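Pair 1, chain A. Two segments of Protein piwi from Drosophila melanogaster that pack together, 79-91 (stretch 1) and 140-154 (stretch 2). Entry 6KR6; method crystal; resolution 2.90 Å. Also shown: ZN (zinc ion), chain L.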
# COMPACT_ATOMS: atom_id res chain seq x y z
N TRP A 79 36.82 -6.54 -3.00
CA TRP A 79 36.34 -5.35 -3.69
C TRP A 79 35.85 -4.36 -2.66
O TRP A 79 34.90 -4.64 -1.92
CB TRP A 79 35.23 -5.71 -4.68
CG TRP A 79 34.70 -4.56 -5.46
CD1 TRP A 79 35.16 -4.11 -6.67
CD2 TRP A 79 33.61 -3.71 -5.11
NE1 TRP A 79 34.41 -3.02 -7.08
CE2 TRP A 79 33.46 -2.76 -6.14
CE3 TRP A 79 32.74 -3.65 -4.01
CZ2 TRP A 79 32.48 -1.77 -6.11
CZ3 TRP A 79 31.77 -2.67 -3.98
CH2 TRP A 79 31.64 -1.75 -5.02
N ARG A 80 36.49 -3.19 -2.60
CA ARG A 80 36.15 -2.16 -1.63
C ARG A 80 36.12 -0.81 -2.32
O ARG A 80 36.66 -0.63 -3.42
CB ARG A 80 37.14 -2.14 -0.46
CG ARG A 80 37.33 -3.48 0.24
CD ARG A 80 36.12 -3.85 1.07
NE ARG A 80 35.88 -2.88 2.14
CZ ARG A 80 36.56 -2.84 3.28
NH1 ARG A 80 37.53 -3.71 3.50
NH2 ARG A 80 36.27 -1.92 4.19
N ILE A 81 35.48 0.16 -1.67
CA ILE A 81 35.32 1.51 -2.20
C ILE A 81 36.22 2.45 -1.42
O ILE A 81 36.18 2.49 -0.18
CB ILE A 81 33.85 1.97 -2.13
CG1 ILE A 81 33.01 1.19 -3.14
CG2 ILE A 81 33.75 3.46 -2.39
CD1 ILE A 81 33.60 1.19 -4.54
N VAL A 82 37.03 3.22 -2.15
CA VAL A 82 38.00 4.13 -1.55
C VAL A 82 37.48 5.56 -1.67
O VAL A 82 37.08 5.99 -2.76
CB VAL A 82 39.38 3.99 -2.22
CG1 VAL A 82 40.46 4.55 -1.32
CG2 VAL A 82 39.67 2.53 -2.55
N HIS A 83 37.48 6.28 -0.56
CA HIS A 83 37.01 7.65 -0.48
C HIS A 83 38.17 8.58 -0.17
O HIS A 83 38.93 8.35 0.78
CB HIS A 83 35.92 7.80 0.59
CG HIS A 83 35.47 9.21 0.81
ND1 HIS A 83 35.27 10.10 -0.23
CD2 HIS A 83 35.18 9.89 1.94
CE1 HIS A 83 34.87 11.26 0.26
NE2 HIS A 83 34.82 11.16 1.57
N TYR A 84 38.31 9.62 -1.00
CA TYR A 84 39.31 10.67 -0.85
C TYR A 84 38.63 12.03 -0.78
O TYR A 84 37.50 12.21 -1.24
CB TYR A 84 40.29 10.69 -2.04
CG TYR A 84 40.95 9.38 -2.40
CD1 TYR A 84 42.26 9.11 -2.02
CD2 TYR A 84 40.28 8.43 -3.15
CE1 TYR A 84 42.87 7.92 -2.36
CE2 TYR A 84 40.88 7.23 -3.49
CZ TYR A 84 42.18 6.98 -3.10
OH TYR A 84 42.78 5.80 -3.44
N HIS A 85 39.34 12.99 -0.20
CA HIS A 85 38.99 14.40 -0.27
C HIS A 85 40.00 15.11 -1.16
O HIS A 85 41.21 14.94 -0.98
CB HIS A 85 38.95 15.04 1.12
CG HIS A 85 37.68 14.78 1.87
ND1 HIS A 85 37.64 14.59 3.23
CD2 HIS A 85 36.40 14.69 1.44
CE1 HIS A 85 36.39 14.39 3.61
NE2 HIS A 85 35.62 14.44 2.55
N VAL A 86 39.51 15.89 -2.11
CA VAL A 86 40.32 16.43 -3.19
C VAL A 86 40.39 17.95 -3.06
O VAL A 86 39.39 18.60 -2.74
CB VAL A 86 39.75 16.02 -4.57
CG1 VAL A 86 40.63 16.52 -5.69
CG2 VAL A 86 39.60 14.51 -4.64
N GLU A 87 41.57 18.51 -3.32
CA GLU A 87 41.76 19.95 -3.29
C GLU A 87 42.85 20.32 -4.30
O GLU A 87 43.73 19.51 -4.60
CB GLU A 87 42.11 20.45 -1.88
CG GLU A 87 42.22 21.96 -1.73
CD GLU A 87 40.88 22.68 -1.86
OE1 GLU A 87 39.85 22.02 -2.09
OE2 GLU A 87 40.87 23.92 -1.72
N PHE A 88 42.77 21.54 -4.81
CA PHE A 88 43.64 22.02 -5.87
C PHE A 88 44.50 23.17 -5.37
O PHE A 88 44.02 24.05 -4.64
CB PHE A 88 42.82 22.48 -7.08
CG PHE A 88 41.84 21.45 -7.56
CD1 PHE A 88 42.17 20.59 -8.58
CD2 PHE A 88 40.58 21.36 -6.99
CE1 PHE A 88 41.27 19.64 -9.03
CE2 PHE A 88 39.68 20.41 -7.43
CZ PHE A 88 40.03 19.55 -8.45
N GLU A 89 45.78 23.16 -5.75
CA GLU A 89 46.66 24.26 -5.39
C GLU A 89 46.19 25.60 -5.95
O GLU A 89 46.21 26.59 -5.19
CB GLU A 89 48.10 23.95 -5.82
N PRO A 90 45.78 25.72 -7.22
CA PRO A 90 45.07 26.93 -7.66
C PRO A 90 43.59 26.83 -7.32
O PRO A 90 42.86 26.01 -7.89
CB PRO A 90 45.31 26.94 -9.18
CG PRO A 90 46.30 25.84 -9.45
CD PRO A 90 46.09 24.85 -8.37
N SER A 91 43.15 27.65 -6.38
CA SER A 91 41.77 27.59 -5.91
C SER A 91 40.80 27.95 -7.03
O SER A 91 41.06 28.85 -7.83
CB SER A 91 41.58 28.52 -4.71
OG SER A 91 42.33 28.07 -3.60
N ASP A 140 46.88 27.16 -19.60
CA ASP A 140 48.07 26.33 -19.37
C ASP A 140 48.64 26.59 -17.98
O ASP A 140 49.85 26.66 -17.78
CB ASP A 140 49.12 26.56 -20.46
CG ASP A 140 49.92 25.32 -20.77
OD1 ASP A 140 49.50 24.21 -20.36
OD2 ASP A 140 50.98 25.44 -21.43
N ILE A 141 47.75 26.74 -17.00
CA ILE A 141 48.15 27.00 -15.63
C ILE A 141 48.54 25.69 -14.97
O ILE A 141 47.80 24.71 -15.03
CB ILE A 141 47.03 27.70 -14.84
CG1 ILE A 141 47.27 27.61 -13.33
CG2 ILE A 141 45.68 27.11 -15.20
CD1 ILE A 141 48.46 28.42 -12.85
N GLU A 142 49.72 25.67 -14.35
CA GLU A 142 50.17 24.50 -13.61
C GLU A 142 49.30 24.33 -12.36
O GLU A 142 49.40 25.12 -11.42
CB GLU A 142 51.64 24.64 -13.24
N TYR A 143 48.45 23.31 -12.37
CA TYR A 143 47.63 22.98 -11.22
C TYR A 143 48.19 21.74 -10.53
O TYR A 143 48.70 20.83 -11.18
CB TYR A 143 46.16 22.75 -11.61
CG TYR A 143 45.92 21.61 -12.58
CD1 TYR A 143 45.84 20.29 -12.13
CD2 TYR A 143 45.74 21.84 -13.93
CE1 TYR A 143 45.62 19.25 -13.00
CE2 TYR A 143 45.51 20.80 -14.81
CZ TYR A 143 45.45 19.51 -14.34
OH TYR A 143 45.22 18.47 -15.21
N LYS A 144 48.09 21.74 -9.20
CA LYS A 144 48.55 20.64 -8.35
C LYS A 144 47.35 20.14 -7.55
O LYS A 144 46.95 20.77 -6.56
CB LYS A 144 49.69 21.08 -7.44
N ILE A 145 46.78 19.02 -7.97
CA ILE A 145 45.63 18.43 -7.30
C ILE A 145 46.13 17.59 -6.13
O ILE A 145 46.91 16.65 -6.31
CB ILE A 145 44.80 17.58 -8.27
CG1 ILE A 145 44.55 18.33 -9.58
CG2 ILE A 145 43.49 17.17 -7.64
CD1 ILE A 145 43.72 17.55 -10.57
N SER A 146 45.66 17.92 -4.93
CA SER A 146 46.03 17.19 -3.72
C SER A 146 44.88 16.25 -3.37
O SER A 146 43.87 16.67 -2.81
CB SER A 146 46.32 18.17 -2.57
OG SER A 146 46.59 17.47 -1.37
N ILE A 147 45.06 14.97 -3.69
CA ILE A 147 44.04 13.95 -3.43
C ILE A 147 44.39 13.30 -2.09
O ILE A 147 45.22 12.39 -2.03
CB ILE A 147 43.97 12.93 -4.56
CG1 ILE A 147 43.60 13.61 -5.88
CG2 ILE A 147 42.96 11.84 -4.23
CD1 ILE A 147 43.40 12.65 -7.04
N LYS A 148 43.74 13.76 -1.03
CA LYS A 148 44.02 13.27 0.32
C LYS A 148 43.15 12.06 0.62
O LYS A 148 41.93 12.09 0.44
CB LYS A 148 43.76 14.37 1.35
N PHE A 149 43.79 10.99 1.09
CA PHE A 149 43.09 9.74 1.38
C PHE A 149 42.26 9.89 2.65
O PHE A 149 42.75 10.37 3.68
CB PHE A 149 44.10 8.60 1.53
CG PHE A 149 43.50 7.29 1.95
CD1 PHE A 149 43.42 6.94 3.29
CD2 PHE A 149 43.04 6.39 1.00
CE1 PHE A 149 42.87 5.73 3.67
CE2 PHE A 149 42.49 5.18 1.38
CZ PHE A 149 42.41 4.85 2.72
N VAL A 150 41.00 9.47 2.58
CA VAL A 150 40.10 9.49 3.73
C VAL A 150 39.90 8.10 4.30
O VAL A 150 40.10 7.88 5.49
CB VAL A 150 38.75 10.15 3.36
CG1 VAL A 150 37.76 9.99 4.50
CG2 VAL A 150 38.96 11.62 3.04
N GLY A 151 39.49 7.14 3.47
CA GLY A 151 39.39 5.78 3.98
C GLY A 151 38.62 4.87 3.05
O GLY A 151 38.53 5.11 1.84
N PHE A 152 38.10 3.79 3.63
CA PHE A 152 37.24 2.84 2.94
C PHE A 152 35.82 2.96 3.48
O PHE A 152 35.62 3.18 4.68
CB PHE A 152 37.72 1.40 3.12
CG PHE A 152 39.07 1.12 2.52
CD1 PHE A 152 39.21 0.89 1.16
CD2 PHE A 152 40.20 1.08 3.32
CE1 PHE A 152 40.45 0.63 0.61
CE2 PHE A 152 41.44 0.82 2.78
CZ PHE A 152 41.57 0.59 1.42
N ILE A 153 34.84 2.81 2.60
CA ILE A 153 33.44 2.82 3.02
C ILE A 153 33.10 1.44 3.58
O ILE A 153 33.17 0.44 2.87
CB ILE A 153 32.51 3.19 1.87
CG1 ILE A 153 32.88 4.56 1.30
CG2 ILE A 153 31.07 3.19 2.34
CD1 ILE A 153 31.88 5.09 0.30
N SER A 154 32.74 1.40 4.86
CA SER A 154 32.38 0.14 5.49
C SER A 154 31.09 -0.41 4.88
O SER A 154 30.27 0.32 4.32
CB SER A 154 32.21 0.32 7.00
OG SER A 154 31.15 1.22 7.28
ZN ZN L . 34.54 12.74 2.83

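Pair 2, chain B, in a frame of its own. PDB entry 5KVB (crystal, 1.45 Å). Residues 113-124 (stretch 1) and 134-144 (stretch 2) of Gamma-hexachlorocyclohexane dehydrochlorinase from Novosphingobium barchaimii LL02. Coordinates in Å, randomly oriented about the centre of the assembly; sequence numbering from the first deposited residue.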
# COMPACT_ATOMS: atom_id res chain seq x y z
N SER B 113 14.06 6.98 -16.74
CA SER B 113 13.09 6.64 -15.71
C SER B 113 13.25 5.16 -15.37
O SER B 113 13.50 4.34 -16.24
CB SER B 113 11.66 6.95 -16.14
OG SER B 113 11.40 8.35 -16.09
N ILE B 114 13.10 4.85 -14.08
CA ILE B 114 13.39 3.52 -13.55
C ILE B 114 12.24 3.01 -12.68
O ILE B 114 11.64 3.79 -11.93
CB ILE B 114 14.67 3.53 -12.67
CG1 ILE B 114 15.86 4.16 -13.40
CG2 ILE B 114 15.01 2.12 -12.16
CD1 ILE B 114 16.39 3.33 -14.54
N LEU B 115 11.92 1.73 -12.80
CA LEU B 115 11.03 1.06 -11.85
C LEU B 115 11.85 0.09 -11.02
O LEU B 115 12.57 -0.77 -11.57
CB LEU B 115 9.90 0.32 -12.58
CG LEU B 115 8.82 -0.37 -11.73
CD1 LEU B 115 7.49 -0.38 -12.47
CD2 LEU B 115 9.21 -1.80 -11.35
N ILE B 116 11.73 0.21 -9.70
CA ILE B 116 12.44 -0.66 -8.77
C ILE B 116 11.42 -1.43 -7.92
O ILE B 116 10.46 -0.83 -7.39
CB ILE B 116 13.39 0.14 -7.85
CG1 ILE B 116 14.51 0.79 -8.65
CG2 ILE B 116 13.99 -0.75 -6.77
CD1 ILE B 116 15.31 1.83 -7.87
N ALA B 117 11.59 -2.74 -7.83
CA ALA B 117 10.86 -3.54 -6.86
C ALA B 117 11.84 -4.00 -5.80
O ALA B 117 12.81 -4.71 -6.11
CB ALA B 117 10.18 -4.74 -7.54
N ALA B 118 11.60 -3.62 -4.55
CA ALA B 118 12.53 -3.92 -3.46
C ALA B 118 11.85 -4.60 -2.29
O ALA B 118 10.63 -4.46 -2.09
CB ALA B 118 13.22 -2.65 -2.99
N VAL B 119 12.64 -5.34 -1.53
CA VAL B 119 12.20 -5.87 -0.25
C VAL B 119 13.00 -5.20 0.85
O VAL B 119 14.23 -5.17 0.80
CB VAL B 119 12.37 -7.40 -0.19
CG1 VAL B 119 12.19 -7.90 1.24
CG2 VAL B 119 11.37 -8.07 -1.13
N TYR B 120 12.29 -4.62 1.82
CA TYR B 120 12.91 -4.00 2.99
C TYR B 120 12.79 -4.93 4.20
O TYR B 120 11.67 -5.31 4.58
CB TYR B 120 12.26 -2.65 3.34
CG TYR B 120 12.61 -1.48 2.44
CD1 TYR B 120 13.17 -1.65 1.18
CD2 TYR B 120 12.37 -0.17 2.88
CE1 TYR B 120 13.47 -0.55 0.36
CE2 TYR B 120 12.67 0.92 2.08
CZ TYR B 120 13.22 0.73 0.83
OH TYR B 120 13.51 1.82 0.04
N THR B 121 13.93 -5.31 4.78
CA THR B 121 13.98 -6.18 5.95
C THR B 121 14.47 -5.34 7.13
O THR B 121 15.58 -4.79 7.09
CB THR B 121 14.91 -7.38 5.71
OG1 THR B 121 14.51 -8.07 4.52
CG2 THR B 121 14.84 -8.35 6.85
N SER B 122 13.64 -5.20 8.16
CA SER B 122 13.89 -4.21 9.22
C SER B 122 13.88 -4.85 10.61
O SER B 122 13.33 -5.92 10.80
CB SER B 122 12.85 -3.09 9.13
OG SER B 122 11.52 -3.60 9.15
N GLU B 123 14.50 -4.16 11.57
CA GLU B 123 14.45 -4.54 12.98
C GLU B 123 14.22 -3.27 13.79
O GLU B 123 14.75 -2.20 13.46
CB GLU B 123 15.74 -5.24 13.44
CG GLU B 123 15.67 -5.79 14.87
CD GLU B 123 17.04 -6.18 15.43
OE1 GLU B 123 17.45 -7.35 15.26
OE2 GLU B 123 17.71 -5.31 16.05
N TYR B 124 13.43 -3.42 14.85
CA TYR B 124 13.10 -2.32 15.76
C TYR B 124 13.36 -2.77 17.18
O TYR B 124 13.09 -3.92 17.53
CB TYR B 124 11.63 -1.89 15.59
CG TYR B 124 11.25 -1.70 14.14
CD1 TYR B 124 10.84 -2.78 13.37
CD2 TYR B 124 11.35 -0.45 13.53
CE1 TYR B 124 10.52 -2.62 12.02
CE2 TYR B 124 11.04 -0.28 12.18
CZ TYR B 124 10.62 -1.37 11.45
OH TYR B 124 10.32 -1.23 10.12
N SER B 134 16.44 -0.33 14.65
CA SER B 134 17.79 -0.80 14.95
C SER B 134 18.49 -1.33 13.70
O SER B 134 19.72 -1.34 13.64
CB SER B 134 17.77 -1.89 16.03
OG SER B 134 16.89 -2.94 15.71
N LYS B 135 17.73 -1.79 12.70
CA LYS B 135 18.30 -2.26 11.43
C LYS B 135 17.38 -2.00 10.24
O LYS B 135 16.15 -2.13 10.36
CB LYS B 135 18.56 -3.78 11.46
CG LYS B 135 19.48 -4.30 12.54
CD LYS B 135 19.78 -5.79 12.31
CE LYS B 135 20.54 -6.36 13.49
NZ LYS B 135 20.95 -7.78 13.26
N LEU B 136 17.97 -1.69 9.09
CA LEU B 136 17.25 -1.71 7.81
C LEU B 136 18.17 -2.26 6.74
O LEU B 136 19.33 -1.84 6.63
CB LEU B 136 16.74 -0.32 7.41
CG LEU B 136 16.04 -0.21 6.04
CD1 LEU B 136 14.80 -1.12 5.94
CD2 LEU B 136 15.67 1.22 5.74
N ASN B 137 17.64 -3.22 5.98
CA ASN B 137 18.34 -3.83 4.87
C ASN B 137 17.45 -3.69 3.65
O ASN B 137 16.29 -4.08 3.68
CB ASN B 137 18.64 -5.31 5.19
CG ASN B 137 19.43 -6.00 4.11
OD1 ASN B 137 20.65 -6.19 4.24
ND2 ASN B 137 18.75 -6.41 3.04
N GLY B 138 17.97 -3.09 2.58
CA GLY B 138 17.21 -2.96 1.35
C GLY B 138 17.84 -3.80 0.26
O GLY B 138 19.05 -3.71 0.03
N ARG B 139 17.03 -4.63 -0.40
CA ARG B 139 17.45 -5.45 -1.53
C ARG B 139 16.54 -5.22 -2.74
O ARG B 139 15.31 -5.27 -2.63
CB ARG B 139 17.45 -6.93 -1.13
CG ARG B 139 17.55 -7.89 -2.31
CD ARG B 139 17.95 -9.29 -1.85
NE ARG B 139 17.57 -9.52 -0.46
CZ ARG B 139 16.43 -10.08 -0.08
NH1 ARG B 139 15.55 -10.49 -0.98
NH2 ARG B 139 16.18 -10.25 1.22
N MET B 140 17.13 -4.97 -3.90
CA MET B 140 16.36 -4.74 -5.12
C MET B 140 16.23 -6.01 -5.94
O MET B 140 17.24 -6.58 -6.38
CB MET B 140 17.01 -3.63 -5.96
CG MET B 140 17.10 -2.30 -5.24
SD MET B 140 17.86 -1.01 -6.24
CE MET B 140 17.76 0.40 -5.14
N ASN B 141 15.00 -6.45 -6.16
CA ASN B 141 14.73 -7.61 -7.01
C ASN B 141 14.53 -7.24 -8.48
O ASN B 141 14.97 -7.98 -9.37
CB ASN B 141 13.50 -8.37 -6.50
CG ASN B 141 13.75 -9.02 -5.15
OD1 ASN B 141 14.83 -9.55 -4.89
ND2 ASN B 141 12.75 -8.97 -4.28
N TYR B 142 13.87 -6.10 -8.73
CA TYR B 142 13.81 -5.51 -10.08
C TYR B 142 14.48 -4.14 -10.06
O TYR B 142 14.21 -3.32 -9.19
CB TYR B 142 12.36 -5.30 -10.57
CG TYR B 142 11.46 -6.50 -10.76
CD1 TYR B 142 11.97 -7.77 -10.98
CD2 TYR B 142 10.07 -6.34 -10.75
CE1 TYR B 142 11.12 -8.85 -11.17
CE2 TYR B 142 9.22 -7.40 -10.93
CZ TYR B 142 9.75 -8.65 -11.15
OH TYR B 142 8.92 -9.74 -11.34
N PHE B 143 15.33 -3.88 -11.05
CA PHE B 143 15.82 -2.53 -11.33
C PHE B 143 15.68 -2.37 -12.83
O PHE B 143 16.52 -2.87 -13.60
CB PHE B 143 17.28 -2.33 -10.88
CG PHE B 143 17.78 -0.92 -11.03
CD1 PHE B 143 18.26 -0.47 -12.26
CD2 PHE B 143 17.79 -0.04 -9.96
CE1 PHE B 143 18.72 0.83 -12.41
CE2 PHE B 143 18.26 1.26 -10.10
CZ PHE B 143 18.72 1.69 -11.33
N THR B 144 14.61 -1.72 -13.27
CA THR B 144 14.18 -1.82 -14.65
C THR B 144 14.08 -0.46 -15.32
O THR B 144 13.19 0.32 -15.03
CB THR B 144 12.81 -2.53 -14.74
OG1 THR B 144 12.90 -3.81 -14.09
CG2 THR B 144 12.41 -2.76 -16.19
O HOH W 1 15.96 -7.01 2.44

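Where do the two contacts differ most sharply? They part at the face that carries A:His83 and A:His85 in pair 1 and the matching B:Ala117 and B:Val119 in pair 2. In pair 1 both histidines turn their rings to a zinc ion, which A:His83 NE2 and A:His85 NE2 each bind at 2.0 Å, with a further ligand from elsewhere in the structure. Alternate residues of a strand share a face, so two histidines spaced this way can reach one metal. Pair 2 has no metal here: B:Ala117 CB lies 3.6 Å from B:Tyr142 CD2, and B:Val119 CG2 lies 3.6 Å from B:Asn141 ND2.

What backbone do they share? Each is an antiparallel pair of strands interrupted by a beta bulge, and 14 central residues superpose with an RMSD of 0.7 Å. The bulge falls at matching places, because A:His83 corresponds to B:Ala117, A:Val150 to B:Asn141 and A:Gly151 to B:Tyr142. In both, one carbonyl accepts two successive amides: A:His83 O takes A:Val150 N and A:Gly151 N, each at 3.0 Å, while B:Ala117 O takes B:Asn141 N at 2.8 Å and B:Tyr142 N at 3.1 Å. The extra residue is thus absorbed without leaving its amide unpaired. A:Gly151 has backbone angles that would jam a CB against the preceding carbonyl; B:Tyr142, with ordinary strand angles, carries a full ring at the matching position.

How is the face bearing A:Tyr84 and B:Ala118 filled? In pair 1 the work is aromatic: the edge of the A:Phe149 ring points toward the face of A:Tyr84, with ring planes at 80°. A:Val82 CG1 also reaches A:Phe149 CE2 at 3.4 Å. In pair 2 the counterparts of A:Tyr84 and A:Phe149 are B:Ala118 and B:Met140. The small alanine approaches methionine only loosely, B:Ala118 CB to B:Met140 CG being 4.5 Å, whereas B:Ile116, the match of A:Val82, brings its CG2 to 3.8 Å from B:Met140 CG.

How does the packing change farther along that face? A:Val86 and A:Ile147 become B:Tyr120 and B:Gly138, so bulk lies on both strands in pair 1 but on one in pair 2. A:Val86 CG1 touches A:Ile145 CG2 at 3.5 Å, and B:Tyr120 CB meets B:Leu136 CD1, from the residue matching A:Ile145, at 3.9 Å. At the next match, A:Phe88 CD1 packs 3.4 Å from A:Ile145 CG1, while the smaller B:Ser122 leaves its CB 4.2 Å from B:Leu136 CD1.

What does the other face of pair 2 hold near B:Thr121? A water bridges the strands, donating to B:Val119 O at 3.0 Å and accepting from B:Asn137 ND2 at 2.9 Å; it also hydrogen-bonds B:Thr121 OG1 at 2.7 Å. The matching pair 1 residues, A:Glu87 and A:Ser146, are joined through their backbones, with A:Ser146 N 2.5 Å from A:Glu87 O, and the end of the glutamate leads away.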